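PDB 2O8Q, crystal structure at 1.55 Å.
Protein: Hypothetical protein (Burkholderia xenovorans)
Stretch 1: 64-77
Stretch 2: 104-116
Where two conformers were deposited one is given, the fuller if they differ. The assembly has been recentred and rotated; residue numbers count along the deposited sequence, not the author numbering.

Stretch 1 (64-77) GFQLFYVLRGWVEF
Stretch 2, residues 104-116: LRHSDDLEVLEIV

Stretch 2 runs antiparallel to stretch 1 in two ladders: 104-106 against the strand through V75 and E76, at 174°, then 111-116 against 66-72 at 155°. L104 N donates to E76 O (2.7 Å), and E76 N to R105 O (2.9 Å). Beside that pair R105 (chi1 p) and extended E76 (t, t) form a salt bridge, NH1 to OE1 2.9 Å. H106 faces V75 as a non-hydrogen-bonded pair, CA to CA 4.1 Å.

S107 (p) makes several contacts at once: its N donates to W74 O (3.0 Å), its OG accepts from W74 N (3.0 Å) and donates to D109 OD1 (2.6 Å), and its CB lies over the face of the W74 (p) five-membered ring. S107 also opens a type I turn to L110, closed by L110 N to S107 O, 3.2 Å. G73, phi 80°, fits here because a CB would clash with S107 OG and D109 OD1. L110 (t, p) sends CD1 to V75 CB, 3.8 Å.

A bulge opens the second ladder: E111 O accepts from both L71 N (2.7 Å) and R72 N (3.1 Å), while E111 N donates to R72 O (2.9 Å). Beyond it, V112 pairs with V70, L113 with Y69, E114 with F68, I115 with L67 and V116 with Q66. Y69 N donates to L113 O and L113 N to Y69 O, and L67 N to I115 O and I115 N to L67 O, all at 2.9 Å. On the face that carries V112, E114 and V116, opposite L113 and I115, E114 OE2 accepts from Q66 NE2 at 2.8 Å.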

ATOM      1  N   GLY A  64       6.216   4.652   2.431  1.00 19.15           N
ATOM      2  CA  GLY A  64       6.102   3.230   2.490  1.00 20.91           C
ATOM      3  C   GLY A  64       6.953   2.943   1.228  1.00 28.04           C
ATOM      4  O   GLY A  64       8.207   3.044   1.230  1.00 31.90           O
ATOM      5  N   PHE A  65       6.294   2.808   0.115  1.00 19.35           N
ATOM      6  CA  PHE A  65       6.836   2.245  -1.081  1.00 17.65           C
ATOM      7  C   PHE A  65       7.606   3.323  -1.834  1.00 18.21           C
ATOM      8  O   PHE A  65       7.112   4.453  -1.972  1.00 19.25           O
ATOM      9  CB  PHE A  65       5.706   1.717  -1.972  1.00 18.70           C
ATOM     10  CG  PHE A  65       6.193   1.093  -3.225  1.00 18.25           C
ATOM     11  CD1 PHE A  65       6.891  -0.114  -3.174  1.00 20.01           C
ATOM     12  CD2 PHE A  65       6.036   1.732  -4.436  1.00 18.68           C
ATOM     13  CE1 PHE A  65       7.402  -0.682  -4.316  1.00 21.72           C
ATOM     14  CE2 PHE A  65       6.553   1.136  -5.596  1.00 19.37           C
ATOM     15  CZ  PHE A  65       7.194  -0.052  -5.530  1.00 18.53           C
ATOM     16  N   GLN A  66       8.794   2.974  -2.312  1.00 18.47           N
ATOM     17  CA  GLN A  66       9.509   3.891  -3.148  1.00 17.59           C
ATOM     18  C   GLN A  66      10.409   3.167  -4.176  1.00 17.62           C
ATOM     19  O   GLN A  66      11.268   2.394  -3.812  1.00 19.15           O
ATOM     20  CB  GLN A  66      10.383   4.818  -2.278  1.00 18.15           C
ATOM     21  CG  GLN A  66      11.069   5.898  -3.095  1.00 18.08           C
ATOM     22  CD  GLN A  66      11.696   6.960  -2.188  1.00 19.47           C
ATOM     23  OE1 GLN A  66      12.394   6.610  -1.224  1.00 19.53           O
ATOM     24  NE2 GLN A  66      11.447   8.259  -2.514  1.00 20.29           N
ATOM     25  N   LEU A  67      10.172   3.457  -5.462  1.00 17.85           N
ATOM     26  CA  LEU A  67      10.943   2.832  -6.540  1.00 17.40           C
ATOM     27  C   LEU A  67      11.355   3.836  -7.580  1.00 18.47           C
ATOM     28  O   LEU A  67      10.539   4.677  -7.968  1.00 18.69           O
ATOM     29  CB  LEU A  67      10.067   1.782  -7.267  1.00 18.25           C
ATOM     30  CG  LEU A  67      10.686   0.957  -8.403  1.00 19.40           C
ATOM     31  CD1 LEU A  67      11.884   0.087  -7.983  1.00 19.80           C
ATOM     32  CD2 LEU A  67       9.604   0.060  -9.057  1.00 20.04           C
ATOM     33  N   PHE A  68      12.609   3.762  -8.048  1.00 18.21           N
ATOM     34  CA  PHE A  68      13.091   4.566  -9.166  1.00 18.78           C
ATOM     35  C   PHE A  68      13.428   3.638 -10.324  1.00 19.42           C
ATOM     36  O   PHE A  68      14.009   2.546 -10.119  1.00 19.53           O
ATOM     37  CB  PHE A  68      14.382   5.296  -8.785  1.00 17.44           C
ATOM     38  CG  PHE A  68      14.140   6.343  -7.742  1.00 19.93           C
ATOM     39  CD1 PHE A  68      13.664   7.605  -8.088  1.00 22.74           C
ATOM     40  CD2 PHE A  68      14.215   6.027  -6.410  1.00 23.07           C
ATOM     41  CE1 PHE A  68      13.367   8.536  -7.116  1.00 25.19           C
ATOM     42  CE2 PHE A  68      13.912   6.970  -5.464  1.00 23.77           C
ATOM     43  CZ  PHE A  68      13.479   8.200  -5.802  1.00 24.70           C
ATOM     44  N   TYR A  69      13.058   4.087 -11.519  1.00 18.97           N
ATOM     45  CA  TYR A  69      13.417   3.398 -12.780  1.00 18.42           C
ATOM     46  C   TYR A  69      14.025   4.426 -13.716  1.00 19.68           C
ATOM     47  O   TYR A  69      13.394   5.352 -14.103  1.00 18.42           O
ATOM     48  CB  TYR A  69      12.208   2.703 -13.418  1.00 19.72           C
ATOM     49  CG  TYR A  69      12.563   1.799 -14.578  1.00 17.46           C
ATOM     50  CD1 TYR A  69      12.741   2.343 -15.837  1.00 19.50           C
ATOM     51  CD2 TYR A  69      12.794   0.448 -14.397  1.00 19.17           C
ATOM     52  CE1 TYR A  69      13.097   1.526 -16.896  1.00 18.28           C
ATOM     53  CE2 TYR A  69      13.128  -0.364 -15.441  1.00 18.50           C
ATOM     54  CZ  TYR A  69      13.293   0.169 -16.691  1.00 18.40           C
ATOM     55  OH  TYR A  69      13.656  -0.649 -17.756  1.00 18.65           O
ATOM     56  N   VAL A  70      15.289   4.242 -14.065  1.00 18.71           N
ATOM     57  CA  VAL A  70      15.995   5.208 -14.907  1.00 18.00           C
ATOM     58  C   VAL A  70      15.614   5.051 -16.371  1.00 18.96           C
ATOM     59  O   VAL A  70      15.732   3.978 -16.966  1.00 18.91           O
ATOM     60  CB  VAL A  70      17.517   5.123 -14.726  1.00 18.73           C
ATOM     61  CG1 VAL A  70      18.190   6.180 -15.628  1.00 19.26           C
ATOM     62  CG2 VAL A  70      17.874   5.327 -13.259  1.00 19.93           C
ATOM     63  N   LEU A  71      15.157   6.170 -16.964  1.00 20.30           N
ATOM     64  CA  LEU A  71      14.674   6.179 -18.358  1.00 20.14           C
ATOM     65  C   LEU A  71      15.762   6.638 -19.342  1.00 19.28           C
ATOM     66  O   LEU A  71      15.751   6.275 -20.517  1.00 21.62           O
ATOM     67  CB  LEU A  71      13.446   7.095 -18.449  1.00 18.92           C
ATOM     68  CG  LEU A  71      12.254   6.688 -17.574  1.00 21.00           C
ATOM     69  CD1 LEU A  71      11.211   7.817 -17.537  1.00 20.61           C
ATOM     70  CD2 LEU A  71      11.660   5.356 -18.056  1.00 23.05           C
ATOM     71  N   ARG A  72      16.665   7.509 -18.869  1.00 19.28           N
ATOM     72  CA  ARG A  72      17.708   8.134 -19.710  1.00 18.94           C
ATOM     73  C   ARG A  72      18.802   8.636 -18.792  1.00 19.56           C
ATOM     74  O   ARG A  72      18.552   9.033 -17.672  1.00 21.23           O
ATOM     75  CB  ARG A  72      17.122   9.311 -20.488  1.00 20.39           C
ATOM     76  CG  ARG A  72      18.052   9.902 -21.546  1.00 26.66           C
ATOM     77  CD  ARG A  72      17.410  11.131 -22.270  1.00 29.39           C
ATOM     78  NE  ARG A  72      17.050  12.191 -21.308  1.00 42.94           N
ATOM     79  CZ  ARG A  72      17.120  13.505 -21.540  1.00 51.65           C
ATOM     80  NH1 ARG A  72      17.554  13.964 -22.722  1.00 60.12           N
ATOM     81  NH2 ARG A  72      16.769  14.373 -20.580  1.00 41.96           N
ATOM     82  N   GLY A  73      20.036   8.560 -19.276  1.00 20.15           N
ATOM     83  CA  GLY A  73      21.154   9.099 -18.535  1.00 18.64           C
ATOM     84  C   GLY A  73      21.589   8.164 -17.451  1.00 19.47           C
ATOM     85  O   GLY A  73      21.405   6.937 -17.536  1.00 20.70           O
ATOM     86  N   TRP A  74      22.224   8.734 -16.426  1.00 18.83           N
ATOM     87  CA  TRP A  74      22.691   7.930 -15.315  1.00 18.70           C
ATOM     88  C   TRP A  74      22.656   8.735 -14.034  1.00 18.57           C
ATOM     89  O   TRP A  74      22.622   9.944 -14.047  1.00 19.09           O
ATOM     90  CB  TRP A  74      24.111   7.405 -15.606  1.00 19.16           C
ATOM     91  CG  TRP A  74      25.180   8.457 -15.804  1.00 19.05           C
ATOM     92  CD1 TRP A  74      25.717   8.857 -17.001  1.00 20.36           C
ATOM     93  CD2 TRP A  74      25.845   9.259 -14.789  1.00 17.80           C
ATOM     94  NE1 TRP A  74      26.651   9.849 -16.803  1.00 20.98           N
ATOM     95  CE2 TRP A  74      26.754  10.110 -15.466  1.00 18.57           C
ATOM     96  CE3 TRP A  74      25.774   9.333 -13.384  1.00 20.84           C
ATOM     97  CZ2 TRP A  74      27.534  11.033 -14.793  1.00 16.83           C
ATOM     98  CZ3 TRP A  74      26.562  10.255 -12.727  1.00 17.74           C
ATOM     99  CH2 TRP A  74      27.426  11.073 -13.427  1.00 17.90           C
ATOM    100  N   VAL A  75      22.579   8.031 -12.916  1.00 18.51           N
ATOM    101  CA  VAL A  75      22.552   8.685 -11.611  1.00 19.10           C
ATOM    102  C   VAL A  75      23.231   7.739 -10.622  1.00 19.07           C
ATOM    103  O   VAL A  75      23.079   6.516 -10.713  1.00 19.73           O
ATOM    104  CB  VAL A  75      21.109   8.975 -11.158  1.00 21.32           C
ATOM    105  CG1 VAL A  75      20.231   7.700 -11.156  1.00 20.87           C
ATOM    106  CG2 VAL A  75      21.071   9.679  -9.812  1.00 18.57           C
ATOM    107  N   GLU A  76      24.020   8.301  -9.694  1.00 15.75           N
ATOM    108  CA  GLU A  76      24.700   7.518  -8.649  1.00 17.09           C
ATOM    109  C   GLU A  76      24.104   7.923  -7.297  1.00 18.12           C
ATOM    110  O   GLU A  76      24.090   9.105  -6.909  1.00 19.18           O
ATOM    111  CB  GLU A  76      26.208   7.792  -8.678  1.00 16.94           C
ATOM    112  CG  GLU A  76      27.012   6.882  -7.778  1.00 18.84           C
ATOM    113  CD  GLU A  76      28.485   7.085  -7.872  1.00 22.72           C
ATOM    114  OE1 GLU A  76      28.910   8.257  -7.869  1.00 20.48           O
ATOM    115  OE2 GLU A  76      29.230   6.068  -7.965  1.00 25.67           O
ATOM    116  N   PHE A  77      23.615   6.894  -6.593  1.00 19.20           N
ATOM    117  CA  PHE A  77      23.070   7.013  -5.261  1.00 20.59           C
ATOM    118  C   PHE A  77      24.025   6.351  -4.290  1.00 18.66           C
ATOM    119  O   PHE A  77      24.965   5.615  -4.662  1.00 21.27           O
ATOM    120  CB  PHE A  77      21.753   6.239  -5.195  1.00 18.97           C
ATOM    121  CG  PHE A  77      20.644   6.821  -6.055  1.00 21.09           C
ATOM    122  CD1 PHE A  77      20.296   8.146  -5.926  1.00 24.03           C
ATOM    123  CD2 PHE A  77      19.909   6.013  -6.912  1.00 29.77           C
ATOM    124  CE1 PHE A  77      19.255   8.689  -6.694  1.00 27.58           C
ATOM    125  CE2 PHE A  77      18.838   6.534  -7.648  1.00 29.95           C
ATOM    126  CZ  PHE A  77      18.514   7.853  -7.546  1.00 26.00           C
ATOM    127  N   LEU A 104      24.693  11.173  -5.229  1.00 19.82           N
ATOM    128  CA  LEU A 104      26.062  11.658  -5.364  1.00 17.95           C
ATOM    129  C   LEU A 104      26.302  12.529  -6.583  1.00 17.46           C
ATOM    130  O   LEU A 104      27.038  13.510  -6.519  1.00 20.36           O
ATOM    131  CB  LEU A 104      27.019  10.491  -5.381  1.00 20.09           C
ATOM    132  CG  LEU A 104      27.062   9.615  -4.127  1.00 20.99           C
ATOM    133  CD1 LEU A 104      28.150   8.512  -4.246  1.00 17.66           C
ATOM    134  CD2 LEU A 104      27.362  10.466  -2.886  1.00 26.67           C
ATOM    135  N   ARG A 105      25.687  12.168  -7.701  1.00 17.77           N
ATOM    136  CA  ARG A 105      25.904  12.873  -8.961  1.00 17.10           C
ATOM    137  C   ARG A 105      24.988  12.286  -9.994  1.00 17.53           C
ATOM    138  O   ARG A 105      24.519  11.154  -9.833  1.00 19.03           O
ATOM    139  CB  ARG A 105      27.374  12.736  -9.425  1.00 16.37           C
ATOM    140  CG  ARG A 105      27.985  11.326  -9.335  1.00 19.83           C
ATOM    141  CD  ARG A 105      29.451  11.253  -9.705  1.00 16.67           C
ATOM    142  NE  ARG A 105      30.318  12.100  -8.901  1.00 15.86           N
ATOM    143  CZ  ARG A 105      30.784  11.777  -7.697  1.00 17.01           C
ATOM    144  NH1 ARG A 105      30.435  10.625  -7.147  1.00 18.10           N
ATOM    145  NH2 ARG A 105      31.604  12.585  -7.052  1.00 16.99           N
ATOM    146  N   HIS A 106      24.771  13.025 -11.083  1.00 18.28           N
ATOM    147  CA  HIS A 106      23.962  12.524 -12.201  1.00 18.39           C
ATOM    148  C   HIS A 106      24.352  13.182 -13.513  1.00 17.78           C
ATOM    149  O   HIS A 106      24.987  14.227 -13.555  1.00 20.43           O
ATOM    150  CB  HIS A 106      22.469  12.720 -11.938  1.00 19.81           C
ATOM    151  CG  HIS A 106      22.113  14.138 -11.723  1.00 19.85           C
ATOM    152  ND1 HIS A 106      22.093  14.696 -10.463  1.00 22.32           N
ATOM    153  CD2 HIS A 106      21.810  15.139 -12.593  1.00 23.30           C
ATOM    154  CE1 HIS A 106      21.786  15.982 -10.570  1.00 23.66           C
ATOM    155  NE2 HIS A 106      21.603  16.273 -11.847  1.00 25.23           N
ATOM    156  N   SER A 107      23.908  12.555 -14.593  1.00 18.22           N
ATOM    157  CA  SER A 107      24.122  13.087 -15.907  1.00 18.79           C
ATOM    158  C   SER A 107      23.164  14.270 -16.227  1.00 17.28           C
ATOM    159  O   SER A 107      22.103  14.407 -15.643  1.00 19.90           O
ATOM    160  CB  SER A 107      23.956  11.984 -16.951  1.00 18.72           C
ATOM    161  OG  SER A 107      22.601  11.599 -17.083  1.00 19.90           O
ATOM    162  N   ASP A 108      23.604  15.112 -17.187  1.00 19.55           N
ATOM    163  CA  ASP A 108      22.805  16.251 -17.593  1.00 21.61           C
ATOM    164  C   ASP A 108      21.506  15.850 -18.226  1.00 21.92           C
ATOM    165  O   ASP A 108      20.575  16.654 -18.231  1.00 25.60           O
ATOM    166  CB  ASP A 108      23.534  17.097 -18.634  1.00 22.31           C
ATOM    167  CG  ASP A 108      24.625  17.914 -18.049  1.00 34.66           C
ATOM    168  OD1 ASP A 108      24.616  18.138 -16.801  1.00 32.43           O
ATOM    169  OD2 ASP A 108      25.474  18.361 -18.872  1.00 33.75           O
ATOM    170  N   ASP A 109      21.470  14.646 -18.804  1.00 19.38           N
ATOM    171  CA  ASP A 109      20.284  14.127 -19.465  1.00 19.07           C
ATOM    172  C   ASP A 109      19.493  13.134 -18.598  1.00 21.46           C
ATOM    173  O   ASP A 109      18.624  12.430 -19.108  1.00 20.84           O
ATOM    174  CB  ASP A 109      20.643  13.507 -20.800  1.00 19.38           C
ATOM    175  CG  ASP A 109      21.511  12.293 -20.680  1.00 25.30           C
ATOM    176  OD1 ASP A 109      22.187  12.099 -19.649  1.00 22.30           O
ATOM    177  OD2 ASP A 109      21.509  11.501 -21.632  1.00 28.49           O
ATOM    178  N   LEU A 110      19.779  13.055 -17.309  1.00 19.28           N
ATOM    179  CA  LEU A 110      19.027  12.117 -16.482  1.00 18.27           C
ATOM    180  C   LEU A 110      17.501  12.313 -16.591  1.00 19.64           C
ATOM    181  O   LEU A 110      16.997  13.436 -16.452  1.00 20.05           O
ATOM    182  CB  LEU A 110      19.398  12.241 -15.001  1.00 19.41           C
ATOM    183  CG  LEU A 110      18.601  11.392 -13.992  1.00 18.39           C
ATOM    184  CD1 LEU A 110      18.979   9.931 -14.201  1.00 18.53           C
ATOM    185  CD2 LEU A 110      18.830  11.900 -12.560  1.00 19.38           C
ATOM    186  N   GLU A 111      16.797  11.201 -16.783  0.50 19.48           N
ATOM    187  CA  GLU A 111      15.331  11.143 -16.649  0.50 20.71           C
ATOM    188  C   GLU A 111      14.995   9.874 -15.886  0.50 18.53           C
ATOM    189  O   GLU A 111      15.428   8.803 -16.296  0.50 19.20           O
ATOM    190  CB  GLU A 111      14.694  11.110 -18.036  0.50 23.12           C
ATOM    191  CG  GLU A 111      13.186  11.345 -18.038  0.50 25.80           C
ATOM    192  CD  GLU A 111      12.599  11.399 -19.441  0.50 29.05           C
ATOM    193  OE1 GLU A 111      13.219  10.829 -20.366  0.50 42.80           O
ATOM    194  OE2 GLU A 111      11.522  12.000 -19.613  0.50 32.42           O
ATOM    195  N   VAL A 112      14.230   9.981 -14.799  1.00 18.93           N
ATOM    196  CA  VAL A 112      13.968   8.855 -13.929  1.00 19.00           C
ATOM    197  C   VAL A 112      12.513   8.899 -13.504  1.00 21.62           C
ATOM    198  O   VAL A 112      12.013   9.954 -13.101  1.00 22.35           O
ATOM    199  CB  VAL A 112      14.980   8.832 -12.730  1.00 21.52           C
ATOM    200  CG1 VAL A 112      14.909  10.095 -11.914  1.00 27.37           C
ATOM    201  CG2 VAL A 112      14.781   7.566 -11.869  1.00 24.11           C
ATOM    202  N   LEU A 113      11.855   7.759 -13.528  1.00 18.86           N
ATOM    203  CA  LEU A 113      10.501   7.634 -13.015  1.00 18.81           C
ATOM    204  C   LEU A 113      10.584   7.228 -11.539  1.00 19.57           C
ATOM    205  O   LEU A 113      11.298   6.314 -11.161  1.00 19.86           O
ATOM    206  CB  LEU A 113       9.773   6.541 -13.795  1.00 18.33           C
ATOM    207  CG  LEU A 113       8.338   6.199 -13.389  1.00 18.39           C
ATOM    208  CD1 LEU A 113       7.345   7.363 -13.645  1.00 20.24           C
ATOM    209  CD2 LEU A 113       7.866   4.864 -14.103  1.00 19.95           C
ATOM    210  N   GLU A 114       9.823   7.935 -10.718  1.00 18.60           N
ATOM    211  CA  GLU A 114       9.702   7.661  -9.301  1.00 18.76           C
ATOM    212  C   GLU A 114       8.245   7.277  -9.046  1.00 19.63           C
ATOM    213  O   GLU A 114       7.350   7.986  -9.474  1.00 19.67           O
ATOM    214  CB  GLU A 114      10.036   8.879  -8.414  1.00 19.35           C
ATOM    215  CG  GLU A 114       9.905   8.618  -6.902  1.00 19.99           C
ATOM    216  CD  GLU A 114      10.336   9.775  -6.043  1.00 23.93           C
ATOM    217  OE1 GLU A 114      10.364  10.943  -6.535  1.00 24.11           O
ATOM    218  OE2 GLU A 114      10.639   9.566  -4.833  1.00 23.34           O
ATOM    219  N   ILE A 115       8.055   6.163  -8.321  1.00 18.05           N
ATOM    220  CA  ILE A 115       6.754   5.692  -7.852  1.00 17.95           C
ATOM    221  C   ILE A 115       6.860   5.623  -6.336  1.00 19.82           C
ATOM    222  O   ILE A 115       7.764   4.996  -5.813  1.00 19.57           O
ATOM    223  CB  ILE A 115       6.367   4.327  -8.430  1.00 18.93           C
ATOM    224  CG1 ILE A 115       6.602   4.280  -9.943  1.00 18.96           C
ATOM    225  CG2 ILE A 115       4.926   3.973  -7.982  1.00 22.33           C
ATOM    226  CD1 ILE A 115       7.961   3.682 -10.395  1.00 20.13           C
ATOM    227  N   VAL A 116       5.920   6.230  -5.610  0.50 18.62           N
ATOM    228  CA  VAL A 116       6.076   6.396  -4.170  0.50 19.54           C
ATOM    229  C   VAL A 116       4.720   6.410  -3.500  0.50 18.89           C
ATOM    230  O   VAL A 116       3.747   6.911  -4.080  0.50 19.77           O
ATOM    231  CB  VAL A 116       6.763   7.766  -3.895  0.50 19.24           C
ATOM    232  CG1 VAL A 116       5.750   8.969  -4.126  0.50 17.81           C
ATOM    233  CG2 VAL A 116       7.372   7.882  -2.479  0.50 18.43           C
TER